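PDB 3FEQ: putative amidohydrolase from Unidentified, which probably acts as a zinc-dependent prolidase of the amidohydrolase superfamily, hydrolysing dipeptides that end in proline. Local coordinates for residues C[95-103]-C[401-411]; C[329-337]-C[387-395]. All coordinates share one frame; numbering follows the deposited sequence.

From the N terminus, the chain first builds strands of the small β-domain, then enters the TIM barrel through strand 56-66. Interaction 1 closes the larger loop: the end of helix 90-99 and the start of strand 102-107 are met some 300 residues later by strands 398-403 and 406-410, which follow strand 377-380 in the sheet shared with the N-terminal strands. Interaction 2 is nested inside that loop and closes a much shorter one, joining 329-337, late in the barrel, to the excursion 387-395 between strands 377-380 and 398-403. The two contacts touch through Arg100, which pairs with Gln332 and Glu394. Together they fasten the returning C-terminal chain to the barrel.

Interaction 1: residues C[95-103]-C[401-411]; sequences DAMLSRGFT and VLQRGTLVKRQ
Leu98, in the last turn of helix 90-99, lays its branched end against the β-hairpin formed by strands 398-403 and 406-410, and supplies the apolar centre of the contact. With CG anti to the backbone N (chi1 -179°), its two methyls reach different strands: CD1 lies 4.2 Å from CG1 of Val401, while CD2 is 4.2 Å from CG1 of Val408. Val401 is shared in turn. Its CG1 also meets Thr103 CG2 at 3.7 Å, and its CG2 fits against the CA of Gly101. That glycine ends the helix in a Schellman motif, its positive phi letting the chain turn at once into strand 102-107. On the hairpin side, Val408 and Lys409 both face Val401 in a classic β bulge, which places consecutive side chains toward the helix.

Polar interactions lie beside this centre. The Lys409 chain, bent at chi2 (-67°), passes Ser99, with CE 4.0 Å from Ser99 CB, before NZ makes a long, weak salt bridge to Asp95 OD1 at 3.4 Å. Ser125 is a second, also weak, partner of that oxygen. At the end of the modelled chain, Gln411 NE2 donates to the backbone O of Ser99 at 3.0 Å, in the carbonyl plane on a lone pair, though bent at the hydrogen (132°). Within the helix, Ser99 turns its OG back to Ala96 O at 2.9 Å, joining Arg100 N on the same face of that carbonyl.

The chemistry thus implies a joint between barrel and small domain that rests on apolar packing spread over Leu98, Val401, Thr103 and the hydrocarbon part of Lys409, with the long ion pair and the poorly ordered Gln411 probably adding modest support.

Interaction 2: residues C[329-337]-C[387-395]; sequences HAFQSGEFR and DIGVVADEG
Ala330 begins the contact with its carbonyl O, which rests against the aliphatic CG of Glu394. The carboxylate of this loosely ordered side chain has its polar partner elsewhere, in a salt bridge to Arg100 after helix 90-99.

One turn on, Ser333 makes the closest backbone approach, its CA 4.6 Å from that of Ala392. Its CB packs on Val391 O at 3.4 Å, whereas its own carbonyl O receives a CA-H...O contact from Ala392 CA at 3.6 Å and also lies beside the Ala392 methyl. The same Ser333 O accepts Phe336 N, so it serves the incipient helix and the facing loop together. Gly334 then passes Ala392 O with its CA.

Phe336 brings the aromatic part of the packing. With CG beside the backbone N (chi1 -83°), the ring stands so that CG1 of Val391 lies over one face, nearest CE2 and CD2. Lower on the same side chain, CB meets the methyl of Ala392 at 3.7 Å and, a little further off, CG1 of Ile388. Arg337 closes the walk through its hydrocarbon part: CD runs across Ile388 CG2 at 3.7 Å and CB touches Ala392 CB at 4.0 Å. Bends at chi2 and chi3 return the guanidinium toward the loop, where NH1 comes obliquely within 3.3 Å of Ala392 O, at an angle too poor for a hydrogen bond.

The 387-395 loop, its short 3-10 turn held by Ile388 O accepting both Val391 N and Ala392 N, therefore packs against the start of helix 335-340. The Phe336 ring continues inward to Phe61 of strand 56-66 and Phe320, helix 345-351 touches it through Leu349, and Ser333 reaches Phe102 on strand 102-107.

Interaction 1: residues C[95-103]-C[401-411]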
loop_
_atom_site.group_PDB
_atom_site.type_symbol
_atom_site.label_atom_id
_atom_site.label_comp_id
_atom_site.label_asym_id
_atom_site.label_seq_id
_atom_site.Cartn_x
_atom_site.Cartn_y
_atom_site.Cartn_z
ATOM N N ASP C 95 -28.438 -29.331 -12.864
ATOM C CA ASP C 95 -29.323 -30.052 -13.742
ATOM C C ASP C 95 -29.932 -31.257 -13.029
ATOM O O ASP C 95 -31.120 -31.547 -13.184
ATOM C CB ASP C 95 -28.561 -30.493 -14.988
ATOM C CG ASP C 95 -29.480 -30.868 -16.123
ATOM O OD1 ASP C 95 -30.449 -30.119 -16.376
ATOM O OD2 ASP C 95 -29.248 -31.919 -16.752
ATOM N N ALA C 96 -29.117 -31.929 -12.221
ATOM C CA ALA C 96 -29.547 -33.104 -11.493
ATOM C C ALA C 96 -30.527 -32.772 -10.359
ATOM O O ALA C 96 -31.516 -33.483 -10.166
ATOM C CB ALA C 96 -28.348 -33.868 -10.970
ATOM N N MET C 97 -30.279 -31.685 -9.633
ATOM C CA MET C 97 -31.200 -31.274 -8.566
ATOM C C MET C 97 -32.601 -31.027 -9.142
ATOM O O MET C 97 -33.625 -31.357 -8.514
ATOM C CB MET C 97 -30.707 -30.008 -7.864
ATOM C CG MET C 97 -29.538 -30.197 -6.919
ATOM S SD MET C 97 -29.162 -28.647 -6.081
ATOM C CE MET C 97 -27.742 -29.118 -5.141
ATOM N N LEU C 98 -32.637 -30.468 -10.349
ATOM C CA LEU C 98 -33.896 -30.114 -10.967
ATOM C C LEU C 98 -34.646 -31.379 -11.345
ATOM O O LEU C 98 -35.841 -31.490 -11.091
ATOM C CB LEU C 98 -33.677 -29.218 -12.187
ATOM C CG LEU C 98 -34.918 -28.750 -12.933
ATOM C CD1 LEU C 98 -35.756 -27.804 -12.078
ATOM C CD2 LEU C 98 -34.526 -28.109 -14.269
ATOM N N SER C 99 -33.923 -32.366 -11.869
ATOM C CA SER C 99 -34.549 -33.615 -12.279
ATOM C C SER C 99 -35.117 -34.409 -11.101
ATOM O O SER C 99 -36.098 -35.118 -11.242
ATOM C CB SER C 99 -33.596 -34.474 -13.118
ATOM O OG SER C 99 -32.641 -35.116 -12.302
ATOM N N ARG C 100 -34.522 -34.267 -9.933
ATOM C CA ARG C 100 -35.070 -34.901 -8.754
ATOM C C ARG C 100 -36.321 -34.188 -8.225
ATOM O O ARG C 100 -36.914 -34.635 -7.257
ATOM C CB ARG C 100 -34.007 -34.979 -7.665
ATOM C CG ARG C 100 -32.827 -35.835 -8.042
ATOM C CD ARG C 100 -31.924 -36.066 -6.850
ATOM N NE ARG C 100 -31.051 -34.926 -6.594
ATOM C CZ ARG C 100 -29.852 -34.786 -7.135
ATOM N NH1 ARG C 100 -29.400 -35.717 -7.959
ATOM N NH2 ARG C 100 -29.119 -33.717 -6.860
ATOM N N GLY C 101 -36.713 -33.079 -8.842
ATOM C CA GLY C 101 -37.925 -32.375 -8.421
ATOM C C GLY C 101 -37.715 -31.096 -7.618
ATOM O O GLY C 101 -38.671 -30.455 -7.193
ATOM N N PHE C 102 -36.464 -30.706 -7.408
ATOM C CA PHE C 102 -36.181 -29.460 -6.712
ATOM C C PHE C 102 -36.218 -28.292 -7.675
ATOM O O PHE C 102 -35.479 -28.264 -8.664
ATOM C CB PHE C 102 -34.842 -29.547 -6.000
ATOM C CG PHE C 102 -34.835 -30.543 -4.887
ATOM C CD1 PHE C 102 -35.253 -30.182 -3.616
ATOM C CD2 PHE C 102 -34.491 -31.864 -5.125
ATOM C CE1 PHE C 102 -35.290 -31.113 -2.605
ATOM C CE2 PHE C 102 -34.524 -32.792 -4.106
ATOM C CZ PHE C 102 -34.923 -32.416 -2.851
ATOM N N THR C 103 -37.128 -27.362 -7.420
ATOM C CA THR C 103 -37.360 -26.277 -8.355
ATOM C C THR C 103 -36.850 -24.972 -7.771
ATOM O O THR C 103 -36.727 -23.969 -8.471
ATOM C CB THR C 103 -38.846 -26.142 -8.711
ATOM O OG1 THR C 103 -39.642 -26.366 -7.543
ATOM C CG2 THR C 103 -39.230 -27.147 -9.766
ATOM N N VAL C 401 -41.534 -32.228 -14.397
ATOM C CA VAL C 401 -41.228 -31.055 -13.591
ATOM C C VAL C 401 -41.571 -29.777 -14.344
ATOM O O VAL C 401 -41.121 -29.559 -15.465
ATOM C CB VAL C 401 -39.760 -31.029 -13.132
ATOM C CG1 VAL C 401 -39.471 -29.768 -12.365
ATOM C CG2 VAL C 401 -39.442 -32.238 -12.273
ATOM N N LEU C 402 -42.407 -28.950 -13.732
ATOM C CA LEU C 402 -42.740 -27.664 -14.307
ATOM C C LEU C 402 -42.101 -26.553 -13.504
ATOM O O LEU C 402 -42.119 -26.572 -12.274
ATOM C CB LEU C 402 -44.250 -27.465 -14.326
ATOM C CG LEU C 402 -44.951 -27.776 -15.642
ATOM C CD1 LEU C 402 -44.998 -29.266 -15.867
ATOM C CD2 LEU C 402 -46.343 -27.195 -15.616
ATOM N N GLN C 403 -41.563 -25.565 -14.201
ATOM C CA GLN C 403 -40.923 -24.444 -13.540
ATOM C C GLN C 403 -41.430 -23.130 -14.131
ATOM O O GLN C 403 -41.420 -22.953 -15.342
ATOM C CB GLN C 403 -39.409 -24.576 -13.688
ATOM C CG GLN C 403 -38.592 -23.904 -12.609
ATOM C CD GLN C 403 -37.142 -24.347 -12.616
ATOM O OE1 GLN C 403 -36.504 -24.395 -11.570
ATOM N NE2 GLN C 403 -36.616 -24.677 -13.789
ATOM N N ARG C 404 -41.922 -22.240 -13.276
ATOM C CA ARG C 404 -42.542 -20.992 -13.720
ATOM C C ARG C 404 -43.360 -21.145 -15.006
ATOM O O ARG C 404 -43.073 -20.516 -16.030
ATOM C CB ARG C 404 -41.495 -19.879 -13.870
ATOM C CG ARG C 404 -41.119 -19.188 -12.561
ATOM C CD ARG C 404 -40.353 -17.899 -12.792
ATOM N NE ARG C 404 -39.040 -18.142 -13.387
ATOM C CZ ARG C 404 -38.614 -17.595 -14.519
ATOM N NH1 ARG C 404 -39.390 -16.756 -15.188
ATOM N NH2 ARG C 404 -37.404 -17.874 -14.976
ATOM N N GLY C 405 -44.360 -22.017 -14.958
ATOM C CA GLY C 405 -45.234 -22.210 -16.096
ATOM C C GLY C 405 -44.750 -23.285 -17.043
ATOM O O GLY C 405 -45.514 -24.157 -17.429
ATOM N N THR C 406 -43.484 -23.236 -17.425
ATOM C CA THR C 406 -43.013 -24.104 -18.501
ATOM C C THR C 406 -42.505 -25.484 -18.042
ATOM O O THR C 406 -42.079 -25.659 -16.905
ATOM C CB THR C 406 -41.989 -23.394 -19.409
ATOM O OG1 THR C 406 -40.781 -24.152 -19.421
ATOM C CG2 THR C 406 -41.698 -21.976 -18.915
ATOM N N LEU C 407 -42.589 -26.464 -18.932
ATOM C CA LEU C 407 -42.201 -27.833 -18.616
ATOM C C LEU C 407 -40.706 -28.025 -18.876
ATOM O O LEU C 407 -40.204 -27.670 -19.932
ATOM C CB LEU C 407 -43.043 -28.824 -19.440
ATOM C CG LEU C 407 -42.576 -30.280 -19.546
ATOM C CD1 LEU C 407 -43.125 -31.114 -18.416
ATOM C CD2 LEU C 407 -42.950 -30.889 -20.880
ATOM N N VAL C 408 -39.990 -28.564 -17.900
ATOM C CA VAL C 408 -38.538 -28.602 -17.986
ATOM C C VAL C 408 -37.947 -30.006 -17.866
ATOM O O VAL C 408 -36.788 -30.222 -18.221
ATOM C CB VAL C 408 -37.875 -27.691 -16.945
ATOM C CG1 VAL C 408 -36.748 -26.919 -17.588
ATOM C CG2 VAL C 408 -38.868 -26.736 -16.364
ATOM N N LYS C 409 -38.729 -30.954 -17.349
ATOM C CA LYS C 409 -38.291 -32.349 -17.274
ATOM C C LYS C 409 -39.399 -33.321 -17.647
ATOM O O LYS C 409 -40.481 -33.288 -17.071
ATOM C CB LYS C 409 -37.768 -32.681 -15.876
ATOM C CG LYS C 409 -36.459 -31.996 -15.497
ATOM C CD LYS C 409 -35.303 -32.504 -16.343
ATOM C CE LYS C 409 -34.006 -31.769 -16.058
ATOM N NZ LYS C 409 -32.879 -32.407 -16.811
ATOM N N ARG C 410 -39.117 -34.183 -18.616
ATOM C CA ARG C 410 -40.028 -35.252 -18.994
ATOM C C ARG C 410 -39.312 -36.585 -18.835
ATOM O O ARG C 410 -38.325 -36.854 -19.515
ATOM C CB ARG C 410 -40.507 -35.070 -20.436
ATOM C CG ARG C 410 -41.374 -36.208 -20.966
ATOM C CD ARG C 410 -41.439 -36.205 -22.489
ATOM N NE ARG C 410 -42.110 -35.015 -23.007
ATOM C CZ ARG C 410 -43.422 -34.924 -23.201
ATOM N NH1 ARG C 410 -44.210 -35.956 -22.927
ATOM N NH2 ARG C 410 -43.948 -33.798 -23.668
ATOM N N GLN C 411 -39.791 -37.406 -17.907
ATOM C CA GLN C 411 -39.052 -38.587 -17.479
ATOM C C GLN C 411 -39.958 -39.801 -17.370
ATOM O O GLN C 411 -40.055 -40.585 -18.306
ATOM C CB GLN C 411 -38.343 -38.333 -16.141
ATOM C CG GLN C 411 -38.205 -36.851 -15.765
ATOM C CD GLN C 411 -36.972 -36.544 -14.932
ATOM O OE1 GLN C 411 -35.895 -37.089 -15.162
ATOM N NE2 GLN C 411 -37.122 -35.633 -13.981
#

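Interaction 2: residues C[329-337]-C[387-395]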
loop_
_atom_site.group_PDB
_atom_site.type_symbol
_atom_site.label_atom_id
_atom_site.label_comp_id
_atom_site.label_asym_id
_atom_site.label_seq_id
_atom_site.Cartn_x
_atom_site.Cartn_y
_atom_site.Cartn_z
ATOM N N HIS C 329 -23.586 -35.735 -4.122
ATOM C CA HIS C 329 -24.730 -34.904 -4.444
ATOM C C HIS C 329 -25.940 -35.714 -4.825
ATOM O O HIS C 329 -27.074 -35.256 -4.682
ATOM C CB HIS C 329 -24.403 -33.883 -5.526
ATOM C CG HIS C 329 -24.292 -32.494 -5.000
ATOM N ND1 HIS C 329 -23.114 -31.782 -5.023
ATOM C CD2 HIS C 329 -25.182 -31.729 -4.326
ATOM C CE1 HIS C 329 -23.297 -30.614 -4.435
ATOM N NE2 HIS C 329 -24.543 -30.559 -3.998
ATOM N N ALA C 330 -25.687 -36.947 -5.244
ATOM C CA ALA C 330 -26.722 -37.833 -5.741
ATOM C C ALA C 330 -27.719 -38.243 -4.665
ATOM O O ALA C 330 -28.864 -38.560 -4.971
ATOM C CB ALA C 330 -26.092 -39.056 -6.370
ATOM N N PHE C 331 -27.307 -38.191 -3.403
ATOM C CA PHE C 331 -28.123 -38.728 -2.315
ATOM C C PHE C 331 -29.177 -37.749 -1.809
ATOM O O PHE C 331 -29.820 -38.004 -0.797
ATOM C CB PHE C 331 -27.238 -39.192 -1.155
ATOM C CG PHE C 331 -26.285 -40.294 -1.522
ATOM C CD1 PHE C 331 -24.920 -40.102 -1.426
ATOM C CD2 PHE C 331 -26.757 -41.517 -1.978
ATOM C CE1 PHE C 331 -24.036 -41.107 -1.781
ATOM C CE2 PHE C 331 -25.881 -42.519 -2.350
ATOM C CZ PHE C 331 -24.519 -42.317 -2.243
ATOM N N GLN C 332 -29.372 -36.656 -2.541
ATOM C CA GLN C 332 -30.165 -35.510 -2.094
ATOM C C GLN C 332 -31.553 -35.871 -1.558
ATOM O O GLN C 332 -32.004 -35.319 -0.540
ATOM C CB GLN C 332 -30.299 -34.485 -3.232
ATOM C CG GLN C 332 -30.795 -33.103 -2.816
ATOM C CD GLN C 332 -31.003 -32.203 -4.020
ATOM O OE1 GLN C 332 -31.054 -32.680 -5.162
ATOM N NE2 GLN C 332 -31.106 -30.897 -3.781
ATOM N N SER C 333 -32.232 -36.774 -2.262
ATOM C CA SER C 333 -33.654 -36.995 -2.028
ATOM C C SER C 333 -33.864 -37.875 -0.817
ATOM O O SER C 333 -34.920 -37.832 -0.188
ATOM C CB SER C 333 -34.304 -37.615 -3.257
ATOM O OG SER C 333 -34.109 -36.770 -4.373
ATOM N N GLY C 334 -32.820 -38.622 -0.468
ATOM C CA GLY C 334 -32.824 -39.500 0.693
ATOM C C GLY C 334 -33.197 -38.820 1.991
ATOM O O GLY C 334 -33.669 -39.477 2.915
ATOM N N GLU C 335 -33.001 -37.503 2.060
ATOM C CA GLU C 335 -33.339 -36.736 3.257
ATOM C C GLU C 335 -34.839 -36.796 3.586
ATOM O O GLU C 335 -35.226 -36.738 4.748
ATOM C CB GLU C 335 -32.823 -35.292 3.146
ATOM C CG GLU C 335 -33.244 -34.339 4.277
ATOM C CD GLU C 335 -32.385 -34.440 5.531
ATOM O OE1 GLU C 335 -32.871 -34.051 6.617
ATOM O OE2 GLU C 335 -31.228 -34.898 5.439
ATOM N N PHE C 336 -35.669 -36.969 2.562
ATOM C CA PHE C 336 -37.088 -37.242 2.750
ATOM C C PHE C 336 -37.336 -38.486 3.601
ATOM O O PHE C 336 -38.118 -38.441 4.553
ATOM C CB PHE C 336 -37.783 -37.415 1.403
ATOM C CG PHE C 336 -38.171 -36.122 0.750
ATOM C CD1 PHE C 336 -39.068 -35.254 1.362
ATOM C CD2 PHE C 336 -37.654 -35.778 -0.484
ATOM C CE1 PHE C 336 -39.428 -34.045 0.747
ATOM C CE2 PHE C 336 -38.016 -34.584 -1.099
ATOM C CZ PHE C 336 -38.911 -33.725 -0.490
ATOM N N ARG C 337 -36.679 -39.594 3.267
ATOM C CA ARG C 337 -36.901 -40.832 4.012
ATOM C C ARG C 337 -36.436 -40.737 5.464
ATOM O O ARG C 337 -37.151 -41.140 6.374
ATOM C CB ARG C 337 -36.274 -42.038 3.313
ATOM C CG ARG C 337 -37.005 -43.360 3.592
ATOM C CD ARG C 337 -37.286 -44.153 2.318
ATOM N NE ARG C 337 -36.271 -45.177 2.118
ATOM C CZ ARG C 337 -35.104 -44.982 1.506
ATOM N NH1 ARG C 337 -34.798 -43.796 0.985
ATOM N NH2 ARG C 337 -34.240 -45.986 1.403
ATOM N N ASP C 387 -46.345 -43.837 0.547
ATOM C CA ASP C 387 -44.983 -44.292 0.314
ATOM C C ASP C 387 -44.032 -43.115 0.098
ATOM O O ASP C 387 -44.046 -42.473 -0.948
ATOM C CB ASP C 387 -44.919 -45.264 -0.863
ATOM C CG ASP C 387 -43.513 -45.780 -1.115
ATOM O OD1 ASP C 387 -42.755 -45.979 -0.134
ATOM O OD2 ASP C 387 -43.162 -45.987 -2.297
ATOM N N ILE C 388 -43.192 -42.854 1.092
ATOM C CA ILE C 388 -42.248 -41.755 1.012
ATOM C C ILE C 388 -41.186 -42.024 -0.044
ATOM O O ILE C 388 -40.564 -41.096 -0.556
ATOM C CB ILE C 388 -41.584 -41.480 2.371
ATOM C CG1 ILE C 388 -40.837 -40.146 2.344
ATOM C CG2 ILE C 388 -40.653 -42.624 2.764
ATOM C CD1 ILE C 388 -41.690 -38.969 1.971
ATOM N N GLY C 389 -41.022 -43.292 -0.403
ATOM C CA GLY C 389 -40.047 -43.686 -1.405
ATOM C C GLY C 389 -40.297 -43.157 -2.807
ATOM O O GLY C 389 -39.395 -43.190 -3.635
ATOM N N VAL C 390 -41.508 -42.666 -3.087
ATOM C CA VAL C 390 -41.826 -42.149 -4.431
ATOM C C VAL C 390 -41.143 -40.807 -4.665
ATOM O O VAL C 390 -41.066 -40.316 -5.792
ATOM C CB VAL C 390 -43.365 -42.060 -4.737
ATOM C CG1 VAL C 390 -44.106 -43.271 -4.207
ATOM C CG2 VAL C 390 -43.981 -40.790 -4.199
ATOM N N VAL C 391 -40.618 -40.246 -3.586
ATOM C CA VAL C 391 -39.913 -38.987 -3.630
ATOM C C VAL C 391 -38.460 -39.199 -3.254
ATOM O O VAL C 391 -37.584 -38.507 -3.753
ATOM C CB VAL C 391 -40.522 -37.982 -2.648
ATOM C CG1 VAL C 391 -39.911 -36.658 -2.851
ATOM C CG2 VAL C 391 -42.002 -37.860 -2.867
ATOM N N ALA C 392 -38.202 -40.175 -2.393
ATOM C CA ALA C 392 -36.882 -40.326 -1.786
ATOM C C ALA C 392 -36.027 -41.388 -2.457
ATOM O O ALA C 392 -35.223 -42.038 -1.799
ATOM C CB ALA C 392 -37.017 -40.616 -0.300
ATOM N N ASP C 393 -36.170 -41.541 -3.769
ATOM C CA ASP C 393 -35.476 -42.608 -4.485
ATOM C C ASP C 393 -34.612 -42.156 -5.673
ATOM O O ASP C 393 -34.478 -42.882 -6.662
ATOM C CB ASP C 393 -36.477 -43.656 -4.947
ATOM C CG ASP C 393 -35.840 -44.999 -5.161
ATOM O OD1 ASP C 393 -35.779 -45.445 -6.330
ATOM O OD2 ASP C 393 -35.365 -45.586 -4.164
ATOM N N GLU C 394 -34.020 -40.967 -5.560
ATOM C CA GLU C 394 -33.123 -40.411 -6.589
ATOM C C GLU C 394 -33.757 -40.304 -7.986
ATOM O O GLU C 394 -33.393 -41.050 -8.904
ATOM C CB GLU C 394 -31.801 -41.195 -6.652
ATOM C CG GLU C 394 -30.553 -40.327 -6.793
ATOM C CD GLU C 394 -30.346 -39.779 -8.201
ATOM O OE1 GLU C 394 -30.325 -38.538 -8.363
ATOM O OE2 GLU C 394 -30.189 -40.585 -9.144
ATOM N N GLY C 395 -34.721 -39.393 -8.126
ATOM C CA GLY C 395 -35.307 -39.042 -9.426
ATOM C C GLY C 395 -36.084 -40.150 -10.118
ATOM O O GLY C 395 -36.482 -40.007 -11.275
#